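Local coordinates for putative secreted protein (Streptomyces sp. SirexAA-E, PDB 4PEY) that hydrolyses beta-1,3-glucans such as laminarin from their non-reducing ends, producing glucose and laminaribiose, at residues Gln173-Thr177 and Ile453-Asn457; Thr488-Met494 and Gly519-Leu525. The protein carries 1 engineered substitution. One frame throughout, in Å; residues are numbered along the deposited sequence.

Interaction 1. Residues Gln173-Thr177 and Ile453-Asn457. With BGC (beta-D-glucopyranose), chain B; BGC (beta-D-glucopyranose), chain C.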
loop_
_atom_site.group_PDB
_atom_site.type_symbol
_atom_site.label_atom_id
_atom_site.label_comp_id
_atom_site.label_asym_id
_atom_site.label_seq_id
_atom_site.Cartn_x
_atom_site.Cartn_y
_atom_site.Cartn_z
ATOM N N GLN A 173 -6.766 -0.559 14.327
ATOM C CA GLN A 173 -8.156 -0.466 13.879
ATOM C C GLN A 173 -8.536 -1.583 12.914
ATOM O O GLN A 173 -9.627 -2.164 12.987
ATOM C CB GLN A 173 -8.400 0.869 13.182
ATOM C CG GLN A 173 -8.278 2.087 14.055
ATOM C CD GLN A 173 -8.150 3.361 13.234
ATOM O OE1 GLN A 173 -8.379 3.374 12.007
ATOM N NE2 GLN A 173 -7.757 4.436 13.896
ATOM N N GLN A 174 -7.633 -1.849 11.980
ATOM C CA GLN A 174 -7.923 -2.735 10.871
ATOM C C GLN A 174 -6.613 -3.319 10.366
ATOM O O GLN A 174 -5.535 -2.832 10.725
ATOM C CB GLN A 174 -8.681 -1.990 9.758
ATOM C CG GLN A 174 -7.869 -0.929 8.988
ATOM C CD GLN A 174 -7.824 0.436 9.664
ATOM O OE1 GLN A 174 -8.855 0.996 10.065
ATOM N NE2 GLN A 174 -6.623 0.995 9.767
ATOM N N TRP A 175 -6.695 -4.361 9.546
ATOM C CA TRP A 175 -5.495 -4.992 9.009
ATOM C C TRP A 175 -5.856 -5.891 7.850
ATOM O O TRP A 175 -6.943 -6.470 7.847
ATOM C CB TRP A 175 -4.770 -5.811 10.092
ATOM C CG TRP A 175 -3.324 -6.004 9.773
ATOM C CD1 TRP A 175 -2.765 -6.999 9.012
ATOM C CD2 TRP A 175 -2.251 -5.137 10.152
ATOM N NE1 TRP A 175 -1.405 -6.812 8.916
ATOM C CE2 TRP A 175 -1.065 -5.676 9.606
ATOM C CE3 TRP A 175 -2.176 -3.967 10.922
ATOM C CZ2 TRP A 175 0.189 -5.080 9.802
ATOM C CZ3 TRP A 175 -0.932 -3.374 11.114
ATOM C CH2 TRP A 175 0.235 -3.932 10.552
ATOM N N TYR A 176 -4.943 -6.009 6.882
ATOM C CA TYR A 176 -5.058 -6.996 5.807
ATOM C C TYR A 176 -3.847 -7.920 5.787
ATOM O O TYR A 176 -2.705 -7.461 5.788
ATOM C CB TYR A 176 -5.210 -6.324 4.434
ATOM C CG TYR A 176 -5.315 -7.317 3.284
ATOM C CD1 TYR A 176 -6.255 -8.350 3.310
ATOM C CD2 TYR A 176 -4.474 -7.226 2.178
ATOM C CE1 TYR A 176 -6.354 -9.254 2.258
ATOM C CE2 TYR A 176 -4.570 -8.126 1.118
ATOM C CZ TYR A 176 -5.511 -9.132 1.163
ATOM O OH TYR A 176 -5.594 -10.014 0.107
ATOM N N THR A 177 -4.109 -9.221 5.761
ATOM C CA THR A 177 -3.064 -10.231 5.661
ATOM C C THR A 177 -3.410 -11.137 4.492
ATOM O O THR A 177 -4.551 -11.617 4.412
ATOM C CB THR A 177 -2.958 -11.082 6.958
ATOM O OG1 THR A 177 -2.855 -10.224 8.101
ATOM C CG2 THR A 177 -1.760 -12.042 6.912
ATOM N N ILE A 453 -10.575 -6.961 -1.974
ATOM C CA ILE A 453 -10.410 -7.660 -0.713
ATOM C C ILE A 453 -9.620 -6.731 0.199
ATOM O O ILE A 453 -8.443 -6.463 -0.052
ATOM C CB ILE A 453 -9.697 -9.011 -0.884
ATOM C CG1 ILE A 453 -10.514 -9.930 -1.800
ATOM C CG2 ILE A 453 -9.490 -9.685 0.479
ATOM C CD1 ILE A 453 -9.768 -11.167 -2.232
ATOM N N PHE A 454 -10.321 -6.235 1.224
ATOM C CA PHE A 454 -9.903 -5.198 2.179
ATOM C C PHE A 454 -9.903 -3.775 1.606
ATOM O O PHE A 454 -9.169 -3.456 0.667
ATOM C CB PHE A 454 -8.522 -5.463 2.794
ATOM C CG PHE A 454 -8.149 -4.434 3.837
ATOM C CD1 PHE A 454 -8.470 -4.632 5.176
ATOM C CD2 PHE A 454 -7.510 -3.253 3.474
ATOM C CE1 PHE A 454 -8.145 -3.675 6.135
ATOM C CE2 PHE A 454 -7.196 -2.295 4.418
ATOM C CZ PHE A 454 -7.503 -2.506 5.752
ATOM N N TYR A 455 -10.700 -2.913 2.226
ATOM C CA TYR A 455 -10.696 -1.491 1.910
ATOM C C TYR A 455 -10.668 -0.684 3.192
ATOM O O TYR A 455 -11.421 -0.971 4.130
ATOM C CB TYR A 455 -11.926 -1.104 1.082
ATOM C CG TYR A 455 -11.984 0.355 0.670
ATOM C CD1 TYR A 455 -10.942 0.932 -0.048
ATOM C CD2 TYR A 455 -13.094 1.151 0.974
ATOM C CE1 TYR A 455 -10.990 2.258 -0.447
ATOM C CE2 TYR A 455 -13.161 2.487 0.568
ATOM C CZ TYR A 455 -12.106 3.035 -0.144
ATOM O OH TYR A 455 -12.148 4.353 -0.554
ATOM N N GLN A 456 -9.795 0.318 3.234
ATOM C CA GLN A 456 -9.789 1.288 4.329
ATOM C C GLN A 456 -9.857 2.691 3.761
ATOM O O GLN A 456 -9.024 3.075 2.929
ATOM C CB GLN A 456 -8.542 1.147 5.211
ATOM C CG GLN A 456 -8.553 2.094 6.443
ATOM C CD GLN A 456 -7.920 3.456 6.180
ATOM O OE1 GLN A 456 -6.812 3.550 5.641
ATOM N NE2 GLN A 456 -8.631 4.522 6.558
ATOM N N ASN A 457 -10.860 3.448 4.202
ATOM C CA ASN A 457 -11.005 4.839 3.825
ATOM C C ASN A 457 -11.241 5.722 5.037
ATOM O O ASN A 457 -11.828 5.281 6.028
ATOM C CB ASN A 457 -12.169 5.016 2.849
ATOM C CG ASN A 457 -12.637 6.457 2.761
ATOM O OD1 ASN A 457 -13.544 6.882 3.485
ATOM N ND2 ASN A 457 -12.013 7.223 1.874
HETATM C C2 BGC B . -8.902 5.311 16.833
HETATM C C3 BGC B . -8.912 6.817 16.602
HETATM C C4 BGC B . -10.203 7.428 17.128
HETATM C C5 BGC B . -10.380 7.009 18.583
HETATM C C6 BGC B . -11.661 7.584 19.170
HETATM C C1 BGC B . -9.222 4.984 18.289
HETATM O O1 BGC B . -9.358 3.585 18.426
HETATM O O2 BGC B . -7.644 4.779 16.482
HETATM O O3 BGC B . -8.795 7.035 15.142
HETATM O O4 BGC B . -10.145 8.838 17.027
HETATM O O5 BGC B . -10.443 5.604 18.639
HETATM O O6 BGC B . -11.706 7.266 20.550
HETATM C C2 BGC C . -7.619 7.768 13.218
HETATM C C3 BGC C . -6.938 8.947 12.535
HETATM C C4 BGC C . -7.753 10.212 12.760
HETATM C C5 BGC C . -7.980 10.408 14.249
HETATM C C6 BGC C . -8.797 11.669 14.498
HETATM C C1 BGC C . -7.965 8.077 14.670
HETATM O O2 BGC C . -6.735 6.667 13.196
HETATM O O3 BGC C . -6.898 8.589 11.136
HETATM O O4 BGC C . -7.068 11.310 12.188
HETATM O O5 BGC C . -8.688 9.290 14.757
HETATM O O6 BGC C . -8.941 11.864 15.890
#
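Tyr-176 and Phe-454 slide past each other in opposite directions. CB of Tyr-176 lies over one face of the Phe-454 ring, offset toward its rim, in a CH-pi contact 3.9 Å from the centroid. Next along, CG and CD1 of the tyrosine each lie 3.7 Å from Phe-454 CB; the two rings are near parallel but hardly overlap. Further out, Tyr-176 CE1 meets Ile-453 CG2 at 3.6 Å, and Ile-453 O stands over the centre of the tyrosine ring. At the tip, Tyr-176 OH hydrogen-bonds to Ser-195 OG. The segments come from the tandem parallel beta-helices of a GH55 enzyme, and here side chains of one helix pack against those of the other. With an alanine here, CB would remain on Phe-454, but Ile-453 CG2 is likely to lose the ring it packs on and Ser-195 its hydroxyl partner. At the Phe-454 edge, in plane, sits Gln-174 CG, 3.6 Å from CZ. A bend at chi2 (-84°) turns the Gln-174 amide onto Gln-456 CG, and its OE1 bonds to Tyr-497 OH. Gln-456 OE1 accepts from Gln-130 NE2. Gln-173 NE2 donates to O2 of two neighbouring glucose units, BGC of chain B and BGC of chain C, at 2.6 Å each.

Interaction 2. Residues Thr488-Met494 and Gly519-Leu525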
loop_
_atom_site.group_PDB
_atom_site.type_symbol
_atom_site.label_atom_id
_atom_site.label_comp_id
_atom_site.label_asym_id
_atom_site.label_seq_id
_atom_site.Cartn_x
_atom_site.Cartn_y
_atom_site.Cartn_z
ATOM N N THR A 488 -21.584 -6.723 -12.445
ATOM C CA THR A 488 -20.906 -7.663 -11.558
ATOM C C THR A 488 -19.790 -6.974 -10.779
ATOM O O THR A 488 -18.972 -6.266 -11.361
ATOM C CB THR A 488 -20.322 -8.858 -12.353
ATOM O OG1 THR A 488 -21.340 -9.422 -13.189
ATOM C CG2 THR A 488 -19.795 -9.932 -11.414
ATOM N N HIS A 489 -19.765 -7.189 -9.469
ATOM C CA HIS A 489 -18.751 -6.615 -8.591
ATOM C C HIS A 489 -18.793 -7.359 -7.273
ATOM O O HIS A 489 -19.849 -7.814 -6.866
ATOM C CB HIS A 489 -18.989 -5.116 -8.343
ATOM C CG HIS A 489 -17.835 -4.431 -7.676
ATOM N ND1 HIS A 489 -16.789 -3.886 -8.389
ATOM C CD2 HIS A 489 -17.552 -4.221 -6.368
ATOM C CE1 HIS A 489 -15.908 -3.369 -7.547
ATOM N NE2 HIS A 489 -16.350 -3.550 -6.314
ATOM N N GLU A 490 -17.663 -7.476 -6.590
ATOM C CA GLU A 490 -17.702 -8.071 -5.260
ATOM C C GLU A 490 -16.613 -7.492 -4.368
ATOM O O GLU A 490 -15.460 -7.355 -4.782
ATOM C CB GLU A 490 -17.591 -9.599 -5.353
ATOM C CG GLU A 490 -18.055 -10.324 -4.098
ATOM C CD GLU A 490 -18.368 -11.793 -4.339
ATOM O OE1 GLU A 490 -17.997 -12.331 -5.411
ATOM O OE2 GLU A 490 -18.986 -12.411 -3.440
ATOM N N GLY A 491 -16.994 -7.128 -3.148
ATOM C CA GLY A 491 -16.050 -6.594 -2.182
ATOM C C GLY A 491 -16.196 -7.241 -0.819
ATOM O O GLY A 491 -17.301 -7.623 -0.415
ATOM N N TRP A 492 -15.071 -7.359 -0.114
ATOM C CA TRP A 492 -15.002 -8.000 1.202
ATOM C C TRP A 492 -14.202 -7.159 2.199
ATOM O O TRP A 492 -13.057 -6.795 1.907
ATOM C CB TRP A 492 -14.310 -9.363 1.126
ATOM C CG TRP A 492 -14.944 -10.485 0.351
ATOM C CD1 TRP A 492 -15.655 -11.536 0.870
ATOM C CD2 TRP A 492 -14.831 -10.738 -1.059
ATOM N NE1 TRP A 492 -16.015 -12.404 -0.130
ATOM C CE2 TRP A 492 -15.524 -11.942 -1.325
ATOM C CE3 TRP A 492 -14.221 -10.061 -2.119
ATOM C CZ2 TRP A 492 -15.629 -12.479 -2.610
ATOM C CZ3 TRP A 492 -14.327 -10.593 -3.399
ATOM C CH2 TRP A 492 -15.023 -11.795 -3.632
ATOM N N GLY A 493 -14.764 -6.904 3.384
ATOM C CA GLY A 493 -13.999 -6.332 4.487
ATOM C C GLY A 493 -13.634 -4.878 4.247
ATOM O O GLY A 493 -12.459 -4.541 4.042
ATOM N N MET A 494 -14.637 -4.006 4.289
ATOM C CA MET A 494 -14.464 -2.640 3.804
ATOM C C MET A 494 -15.017 -1.622 4.783
ATOM O O MET A 494 -16.160 -1.739 5.222
ATOM C CB MET A 494 -15.155 -2.474 2.445
ATOM C CG MET A 494 -14.827 -3.592 1.456
ATOM S SD MET A 494 -15.720 -3.476 -0.098
ATOM C CE MET A 494 -14.897 -2.105 -0.831
ATOM N N GLY A 519 -25.598 -9.588 -9.105
ATOM C CA GLY A 519 -24.180 -9.830 -9.299
ATOM C C GLY A 519 -23.267 -8.803 -8.651
ATOM O O GLY A 519 -22.045 -8.910 -8.755
ATOM N N VAL A 520 -23.857 -7.822 -7.967
ATOM C CA VAL A 520 -23.090 -6.791 -7.272
ATOM C C VAL A 520 -23.228 -7.041 -5.776
ATOM O O VAL A 520 -24.280 -6.796 -5.194
ATOM C CB VAL A 520 -23.576 -5.369 -7.646
ATOM C CG1 VAL A 520 -22.883 -4.306 -6.793
ATOM C CG2 VAL A 520 -23.348 -5.110 -9.130
ATOM N N LYS A 521 -22.168 -7.551 -5.158
ATOM C CA LYS A 521 -22.261 -8.074 -3.799
ATOM C C LYS A 521 -21.188 -7.523 -2.884
ATOM O O LYS A 521 -20.039 -7.349 -3.298
ATOM C CB LYS A 521 -22.169 -9.610 -3.816
ATOM C CG LYS A 521 -23.266 -10.271 -4.629
ATOM C CD LYS A 521 -23.305 -11.782 -4.451
ATOM C CE LYS A 521 -21.998 -12.432 -4.805
ATOM N NZ LYS A 521 -22.152 -13.915 -4.770
ATOM N N PHE A 522 -21.565 -7.259 -1.634
ATOM C CA PHE A 522 -20.596 -6.856 -0.615
ATOM C C PHE A 522 -20.705 -7.702 0.637
ATOM O O PHE A 522 -21.793 -8.167 1.007
ATOM C CB PHE A 522 -20.757 -5.371 -0.252
ATOM C CG PHE A 522 -20.366 -4.448 -1.361
ATOM C CD1 PHE A 522 -21.328 -3.898 -2.192
ATOM C CD2 PHE A 522 -19.030 -4.162 -1.603
ATOM C CE1 PHE A 522 -20.964 -3.064 -3.237
ATOM C CE2 PHE A 522 -18.659 -3.332 -2.649
ATOM C CZ PHE A 522 -19.626 -2.773 -3.458
ATOM N N HIS A 523 -19.561 -7.893 1.277
ATOM C CA HIS A 523 -19.479 -8.669 2.500
ATOM C C HIS A 523 -18.716 -7.885 3.540
ATOM O O HIS A 523 -17.597 -7.456 3.278
ATOM C CB HIS A 523 -18.786 -10.008 2.246
ATOM C CG HIS A 523 -19.281 -10.717 1.027
ATOM N ND1 HIS A 523 -20.422 -11.491 1.031
ATOM C CD2 HIS A 523 -18.795 -10.764 -0.236
ATOM C CE1 HIS A 523 -20.617 -11.985 -0.179
ATOM N NE2 HIS A 523 -19.641 -11.565 -0.965
ATOM N N ASP A 524 -19.329 -7.707 4.708
ATOM C CA ASP A 524 -18.683 -7.088 5.863
ATOM C C ASP A 524 -18.281 -5.635 5.581
ATOM O O ASP A 524 -17.099 -5.306 5.446
ATOM C CB ASP A 524 -17.463 -7.914 6.312
ATOM C CG ASP A 524 -17.810 -9.359 6.636
ATOM O OD1 ASP A 524 -19.009 -9.689 6.693
ATOM O OD2 ASP A 524 -16.875 -10.172 6.848
ATOM N N LEU A 525 -19.294 -4.776 5.510
ATOM C CA LEU A 525 -19.122 -3.331 5.367
ATOM C C LEU A 525 -19.273 -2.629 6.710
ATOM O O LEU A 525 -20.041 -3.074 7.569
ATOM C CB LEU A 525 -20.160 -2.755 4.404
ATOM C CG LEU A 525 -20.197 -3.297 2.978
ATOM C CD1 LEU A 525 -21.299 -2.610 2.188
ATOM C CD2 LEU A 525 -18.846 -3.112 2.308
HETATM O O HOH W 1 -19.679 -14.460 -6.045
#
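Glu-490 OE2 receives His-523 NE2-H at 2.7 Å in a nearly straight bond (165°), using its anti lone pair while lying close to the imidazole plane. The same OE2 has a long salt bridge to Lys-521 NZ, 3.7 Å away, and Lys-521 CE comes closer beside it. The other oxygen, Glu-490 OE1, accepts from a water that in turn accepts from Lys-521 NZ, so both carboxylate oxygens are engaged. With CG anti to the backbone N (chi1 -162°) and the chain extended beyond it, Glu-490 runs beside the lysine in the same direction. With its carboxylate beside NE2, Glu-490 would probably favour the protonated form of His-523. The imidazole also makes an offset stack on the five-membered ring of Trp-492, His-523 CD2 lying over one indole face, 3.2 Å from NE1. These are parallel strands of successive coils of the second beta-helix domain, in register from His-489 on Val-520 to Met-494 on Leu-525. His-489 N donates to Gly-519 O and its O accepts from Lys-521 N; Gly-491 N donates to Lys-521 O and its O accepts from His-523 N. At the corner Gly-493 N donates to His-523 O, and just after it Met-494 N to Asp-524 O. On the other face, Met-494 SD lies at the Phe-522 ring edge, 3.7 Å from CD2, a Met-aromatic contact; a CB on Gly-491 would clash with both. His-489 CD2 approaches Phe-522 CZ obliquely, while its NE2 hydrogen-bonds to Tyr-480 OH. Asp-524 OD2 is held by Thr-211 OG1 and Gln-203 NE2.

Both interactions use the second beta-helix: strands 450-458 and 489-498 are neighbours in it, and Phe-454 N probably hydrogen-bonds to Trp-492 O (2.9 Å) and Tyr-455 N to Gly-493 O. Interaction 1, about 10 Å from the centre of the chain, is wholly buried and works across domains; mainly side chains meet, with two backbone carbonyls against rings, and its polar groups find their partners elsewhere, including the bound glucan. Interaction 2, about 20 Å from that centre, is partly buried and lies within one domain; main-chain hydrogen bonding joins its strands, and a charged, water-bridged cluster occupies one face while the other carries mostly apolar side chains and His-489.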